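Local coordinates for mevalonate diphosphate decarboxylase (Legionella pneumophila, PDB 3LTO), which probably catalyses the ATP-dependent decarboxylation of mevalonate diphosphate to isopentenyl diphosphate, at residues Y173-S185 and P286-A300. Numbering follows the deposited sequence.
Sequences YKDLLHQVIVISS and PNVHLLYRSDQTDLA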
loop_
_atom_site.group_PDB
_atom_site.type_symbol
_atom_site.label_atom_id
_atom_site.label_comp_id
_atom_site.label_asym_id
_atom_site.label_seq_id
_atom_site.Cartn_x
_atom_site.Cartn_y
_atom_site.Cartn_z
ATOM N N TYR A 173 -24.425 4.954 4.819
ATOM C CA TYR A 173 -25.224 5.766 3.904
ATOM C C TYR A 173 -24.967 5.476 2.428
ATOM O O TYR A 173 -23.833 5.252 2.017
ATOM C CB TYR A 173 -24.984 7.246 4.199
ATOM C CG TYR A 173 -25.335 7.626 5.617
ATOM C CD1 TYR A 173 -26.666 7.749 6.021
ATOM C CD2 TYR A 173 -24.338 7.838 6.567
ATOM C CE1 TYR A 173 -26.995 8.074 7.338
ATOM C CE2 TYR A 173 -24.656 8.163 7.890
ATOM C CZ TYR A 173 -25.984 8.279 8.265
ATOM O OH TYR A 173 -26.301 8.604 9.564
ATOM N N LYS A 174 -26.036 5.484 1.638
ATOM C CA LYS A 174 -25.956 5.215 0.205
ATOM C C LYS A 174 -27.069 5.999 -0.493
ATOM O O LYS A 174 -28.014 6.454 0.147
ATOM C CB LYS A 174 -26.137 3.714 -0.053
ATOM C CG LYS A 174 -25.195 2.821 0.765
ATOM C CD LYS A 174 -25.677 1.372 0.808
ATOM C CE LYS A 174 -24.765 0.498 1.675
ATOM N NZ LYS A 174 -24.731 0.934 3.104
ATOM N N ASP A 175 -26.966 6.148 -1.806
ATOM C CA ASP A 175 -27.969 6.892 -2.547
ATOM C C ASP A 175 -28.162 8.261 -1.904
ATOM O O ASP A 175 -29.264 8.615 -1.494
ATOM C CB ASP A 175 -29.308 6.145 -2.561
ATOM C CG ASP A 175 -29.232 4.815 -3.292
ATOM O OD1 ASP A 175 -28.696 4.785 -4.424
ATOM O OD2 ASP A 175 -29.718 3.801 -2.745
ATOM N N LEU A 176 -27.085 9.027 -1.799
ATOM C CA LEU A 176 -27.171 10.357 -1.217
ATOM C C LEU A 176 -27.622 11.328 -2.294
ATOM O O LEU A 176 -27.436 11.073 -3.480
ATOM C CB LEU A 176 -25.806 10.800 -0.699
ATOM C CG LEU A 176 -25.141 9.932 0.365
ATOM C CD1 LEU A 176 -23.724 10.447 0.612
ATOM C CD2 LEU A 176 -25.973 9.946 1.652
ATOM N N LEU A 177 -28.239 12.431 -1.890
ATOM C CA LEU A 177 -28.641 13.441 -2.860
ATOM C C LEU A 177 -27.466 14.409 -2.900
ATOM O O LEU A 177 -27.057 14.931 -1.866
ATOM C CB LEU A 177 -29.910 14.171 -2.414
ATOM C CG LEU A 177 -30.305 15.362 -3.300
ATOM C CD1 LEU A 177 -30.559 14.888 -4.734
ATOM C CD2 LEU A 177 -31.548 16.042 -2.727
ATOM N N HIS A 178 -26.917 14.641 -4.087
ATOM C CA HIS A 178 -25.766 15.534 -4.239
ATOM C C HIS A 178 -26.088 16.802 -5.024
ATOM O O HIS A 178 -26.491 16.736 -6.186
ATOM C CB HIS A 178 -24.617 14.772 -4.920
ATOM C CG HIS A 178 -23.507 15.647 -5.425
ATOM N ND1 HIS A 178 -22.812 16.520 -4.617
ATOM C CD2 HIS A 178 -22.937 15.740 -6.651
ATOM C CE1 HIS A 178 -21.861 17.110 -5.321
ATOM N NE2 HIS A 178 -21.916 16.652 -6.559
ATOM N N GLN A 179 -25.910 17.954 -4.381
ATOM C CA GLN A 179 -26.153 19.247 -5.017
ATOM C C GLN A 179 -24.897 20.110 -4.938
ATOM O O GLN A 179 -24.141 20.042 -3.966
ATOM C CB GLN A 179 -27.308 19.990 -4.338
ATOM C CG GLN A 179 -28.615 19.229 -4.308
ATOM C CD GLN A 179 -29.722 20.011 -3.617
ATOM O OE1 GLN A 179 -29.495 20.665 -2.599
ATOM N NE2 GLN A 179 -30.928 19.934 -4.165
ATOM N N VAL A 180 -24.691 20.927 -5.967
ATOM C CA VAL A 180 -23.537 21.811 -6.031
ATOM C C VAL A 180 -23.949 23.268 -6.212
ATOM O O VAL A 180 -24.641 23.619 -7.171
ATOM C CB VAL A 180 -22.605 21.435 -7.203
ATOM C CG1 VAL A 180 -21.318 22.238 -7.114
ATOM C CG2 VAL A 180 -22.321 19.943 -7.188
ATOM N N ILE A 181 -23.531 24.111 -5.277
ATOM C CA ILE A 181 -23.823 25.529 -5.371
ATOM C C ILE A 181 -22.677 26.108 -6.181
ATOM O O ILE A 181 -21.544 26.199 -5.709
ATOM C CB ILE A 181 -23.868 26.186 -3.988
ATOM C CG1 ILE A 181 -25.034 25.602 -3.189
ATOM C CG2 ILE A 181 -24.004 27.702 -4.134
ATOM C CD1 ILE A 181 -24.931 25.821 -1.699
ATOM N N VAL A 182 -22.979 26.475 -7.419
ATOM C CA VAL A 182 -21.978 27.012 -8.323
ATOM C C VAL A 182 -21.691 28.477 -8.074
ATOM O O VAL A 182 -22.553 29.326 -8.272
ATOM C CB VAL A 182 -22.428 26.857 -9.781
ATOM C CG1 VAL A 182 -21.322 27.310 -10.723
ATOM C CG2 VAL A 182 -22.828 25.419 -10.039
ATOM N N ILE A 183 -20.472 28.766 -7.633
ATOM C CA ILE A 183 -20.052 30.133 -7.384
ATOM C C ILE A 183 -19.033 30.473 -8.467
ATOM O O ILE A 183 -17.954 29.884 -8.520
ATOM C CB ILE A 183 -19.434 30.269 -5.981
ATOM C CG1 ILE A 183 -20.520 30.041 -4.926
ATOM C CG2 ILE A 183 -18.801 31.633 -5.820
ATOM C CD1 ILE A 183 -20.031 30.110 -3.502
ATOM N N SER A 184 -19.397 31.407 -9.342
ATOM C CA SER A 184 -18.543 31.816 -10.454
ATOM C C SER A 184 -17.094 32.120 -10.077
ATOM O O SER A 184 -16.816 32.759 -9.062
ATOM C CB SER A 184 -19.161 33.024 -11.157
ATOM O OG SER A 184 -20.464 32.709 -11.629
ATOM N N SER A 185 -16.171 31.655 -10.913
ATOM C CA SER A 185 -14.748 31.864 -10.668
ATOM C C SER A 185 -14.304 33.302 -10.890
ATOM O O SER A 185 -14.922 34.057 -11.644
ATOM C CB SER A 185 -13.904 30.953 -11.571
ATOM O OG SER A 185 -14.023 29.593 -11.201
ATOM N N PRO A 286 -14.137 27.116 -6.138
ATOM C CA PRO A 286 -15.201 27.974 -5.598
ATOM C C PRO A 286 -16.549 27.327 -5.259
ATOM O O PRO A 286 -17.270 27.823 -4.393
ATOM C CB PRO A 286 -15.359 29.025 -6.686
ATOM C CG PRO A 286 -15.189 28.194 -7.930
ATOM C CD PRO A 286 -13.958 27.362 -7.581
ATOM N N ASN A 287 -16.897 26.239 -5.941
ATOM C CA ASN A 287 -18.182 25.580 -5.705
ATOM C C ASN A 287 -18.334 24.988 -4.306
ATOM O O ASN A 287 -17.356 24.619 -3.664
ATOM C CB ASN A 287 -18.418 24.467 -6.739
ATOM C CG ASN A 287 -18.529 24.993 -8.168
ATOM O OD1 ASN A 287 -18.861 26.160 -8.399
ATOM N ND2 ASN A 287 -18.271 24.119 -9.135
ATOM N N VAL A 288 -19.572 24.895 -3.840
ATOM C CA VAL A 288 -19.850 24.322 -2.534
ATOM C C VAL A 288 -20.729 23.097 -2.739
ATOM O O VAL A 288 -21.780 23.182 -3.374
ATOM C CB VAL A 288 -20.575 25.330 -1.610
ATOM C CG1 VAL A 288 -20.974 24.646 -0.310
ATOM C CG2 VAL A 288 -19.660 26.517 -1.311
ATOM N N HIS A 289 -20.290 21.963 -2.200
ATOM C CA HIS A 289 -21.024 20.715 -2.339
ATOM C C HIS A 289 -21.900 20.365 -1.151
ATOM O O HIS A 289 -21.491 20.448 0.011
ATOM C CB HIS A 289 -20.057 19.554 -2.596
ATOM C CG HIS A 289 -19.272 19.696 -3.861
ATOM N ND1 HIS A 289 -19.521 18.933 -4.981
ATOM C CD2 HIS A 289 -18.282 20.553 -4.202
ATOM C CE1 HIS A 289 -18.719 19.317 -5.959
ATOM N NE2 HIS A 289 -17.958 20.298 -5.511
ATOM N N LEU A 290 -23.122 19.966 -1.467
ATOM C CA LEU A 290 -24.079 19.554 -0.465
ATOM C C LEU A 290 -24.347 18.064 -0.661
ATOM O O LEU A 290 -24.435 17.586 -1.790
ATOM C CB LEU A 290 -25.392 20.323 -0.621
ATOM C CG LEU A 290 -25.397 21.852 -0.551
ATOM C CD1 LEU A 290 -26.846 22.331 -0.522
ATOM C CD2 LEU A 290 -24.657 22.328 0.706
ATOM N N LEU A 291 -24.464 17.342 0.448
ATOM C CA LEU A 291 -24.758 15.915 0.434
ATOM C C LEU A 291 -25.877 15.688 1.434
ATOM O O LEU A 291 -25.767 16.073 2.603
ATOM C CB LEU A 291 -23.523 15.096 0.824
ATOM C CG LEU A 291 -22.436 15.014 -0.248
ATOM C CD1 LEU A 291 -21.220 14.287 0.303
ATOM C CD2 LEU A 291 -22.987 14.290 -1.472
ATOM N N TYR A 292 -26.961 15.082 0.960
ATOM C CA TYR A 292 -28.136 14.807 1.781
ATOM C C TYR A 292 -28.405 13.316 1.796
ATOM O O TYR A 292 -28.072 12.615 0.844
ATOM C CB TYR A 292 -29.375 15.488 1.191
ATOM C CG TYR A 292 -29.448 16.989 1.335
ATOM C CD1 TYR A 292 -29.911 17.573 2.510
ATOM C CD2 TYR A 292 -29.100 17.824 0.275
ATOM C CE1 TYR A 292 -30.029 18.952 2.626
ATOM C CE2 TYR A 292 -29.219 19.208 0.379
ATOM C CZ TYR A 292 -29.684 19.763 1.555
ATOM O OH TYR A 292 -29.815 21.128 1.662
ATOM N N ARG A 293 -29.017 12.842 2.876
ATOM C CA ARG A 293 -29.379 11.437 2.992
ATOM C C ARG A 293 -30.564 11.185 2.060
ATOM O O ARG A 293 -31.297 12.112 1.719
ATOM C CB ARG A 293 -29.798 11.110 4.425
ATOM C CG ARG A 293 -28.672 11.087 5.430
ATOM C CD ARG A 293 -29.155 10.596 6.786
ATOM N NE ARG A 293 -29.420 11.699 7.701
ATOM C CZ ARG A 293 -30.550 12.388 7.745
ATOM N NH1 ARG A 293 -31.544 12.083 6.931
ATOM N NH2 ARG A 293 -30.671 13.404 8.583
ATOM N N SER A 294 -30.756 9.934 1.653
ATOM C CA SER A 294 -31.866 9.590 0.771
ATOM C C SER A 294 -33.193 9.960 1.423
ATOM O O SER A 294 -34.173 10.207 0.730
ATOM C CB SER A 294 -31.855 8.097 0.452
ATOM O OG SER A 294 -32.015 7.337 1.636
ATOM N N ASP A 295 -33.224 10.013 2.751
ATOM C CA ASP A 295 -34.451 10.374 3.466
ATOM C C ASP A 295 -34.571 11.880 3.726
ATOM O O ASP A 295 -35.467 12.317 4.443
ATOM C CB ASP A 295 -34.540 9.636 4.806
ATOM C CG ASP A 295 -33.562 10.171 5.833
ATOM O OD1 ASP A 295 -32.346 9.991 5.649
ATOM O OD2 ASP A 295 -34.010 10.781 6.825
ATOM N N GLN A 296 -33.676 12.672 3.149
ATOM C CA GLN A 296 -33.720 14.115 3.349
ATOM C C GLN A 296 -34.199 14.872 2.118
ATOM O O GLN A 296 -34.015 16.089 2.038
ATOM C CB GLN A 296 -32.339 14.650 3.731
ATOM C CG GLN A 296 -31.877 14.351 5.137
ATOM C CD GLN A 296 -30.533 15.002 5.429
ATOM O OE1 GLN A 296 -29.550 14.738 4.744
ATOM N NE2 GLN A 296 -30.493 15.865 6.439
ATOM N N THR A 297 -34.806 14.168 1.164
ATOM C CA THR A 297 -35.283 14.818 -0.054
ATOM C C THR A 297 -36.083 16.086 0.225
ATOM O O THR A 297 -35.827 17.123 -0.380
ATOM C CB THR A 297 -36.155 13.871 -0.909
ATOM O OG1 THR A 297 -35.392 12.710 -1.256
ATOM C CG2 THR A 297 -36.600 14.568 -2.202
ATOM N N ASP A 298 -37.040 16.011 1.143
ATOM C CA ASP A 298 -37.849 17.183 1.452
ATOM C C ASP A 298 -37.077 18.293 2.143
ATOM O O ASP A 298 -37.311 19.466 1.872
ATOM C CB ASP A 298 -39.067 16.806 2.298
ATOM C CG ASP A 298 -40.093 16.010 1.516
ATOM O OD1 ASP A 298 -40.166 16.183 0.277
ATOM O OD2 ASP A 298 -40.838 15.225 2.140
ATOM N N LEU A 299 -36.163 17.932 3.036
ATOM C CA LEU A 299 -35.380 18.949 3.729
ATOM C C LEU A 299 -34.539 19.687 2.692
ATOM O O LEU A 299 -34.402 20.908 2.741
ATOM C CB LEU A 299 -34.475 18.308 4.785
ATOM C CG LEU A 299 -33.720 19.274 5.702
ATOM C CD1 LEU A 299 -34.722 20.126 6.470
ATOM C CD2 LEU A 299 -32.841 18.501 6.673
ATOM N N ALA A 300 -33.999 18.931 1.744
ATOM C CA ALA A 300 -33.169 19.488 0.681
ATOM C C ALA A 300 -33.957 20.463 -0.186
ATOM O O ALA A 300 -33.485 21.563 -0.485
ATOM C CB ALA A 300 -32.611 18.364 -0.182
HETATM O O HOH W 1 -28.785 8.021 2.883
HETATM O O HOH W 2 -30.572 21.939 -0.562
HETATM O O HOH W 3 -17.745 27.598 -10.550
#
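His-178 holds CG opposite its backbone N (chi1 166°), whereas His-289 holds CG opposite its carbonyl carbon (chi1 -62°). These torsions bring the two imidazoles rim to rim, with planes only 6° apart. His-178 CE1 lies in the plane of the other ring, 3.0 Å from His-289 ND1. His-178 ND1 also gives a weak hydrogen bond to Leu-290 O. One face of the His-289 ring takes a CH-pi contact from Val-180 CG1.

On the other side of the sheet, Gln-179 OE1 reaches the edge of the Tyr-292 ring, 3.3 Å from CE2. Amide and ring stand almost perpendicular. A water accepts from Tyr-292 OH and donates to Gln-179 OE1 and Ala-300 O. Ala-300 CB sits over the centre of the tyrosine ring and also meets Leu-177 CD2 at 3.6 Å. Further along, Ile-181 packs on Val-288 and Leu-290 and also touches Ile-263 of helix 258-274.

Six backbone hydrogen bonds join the strands, among them Leu-290 N to Gln-179 O at 2.7 Å. Beyond them, Asn-287 OD1 accepts from Ile-183 N at 3.2 Å, while its ND2 binds Ser-105 O. At the other end, Arg-293 CD lies 3.4 Å from Tyr-173 CE1.

Strands 177-182 and 288-292 are the antiparallel central pair of a four-stranded sheet, backed by helices as in the C-terminal domain of GHMP-family enzymes.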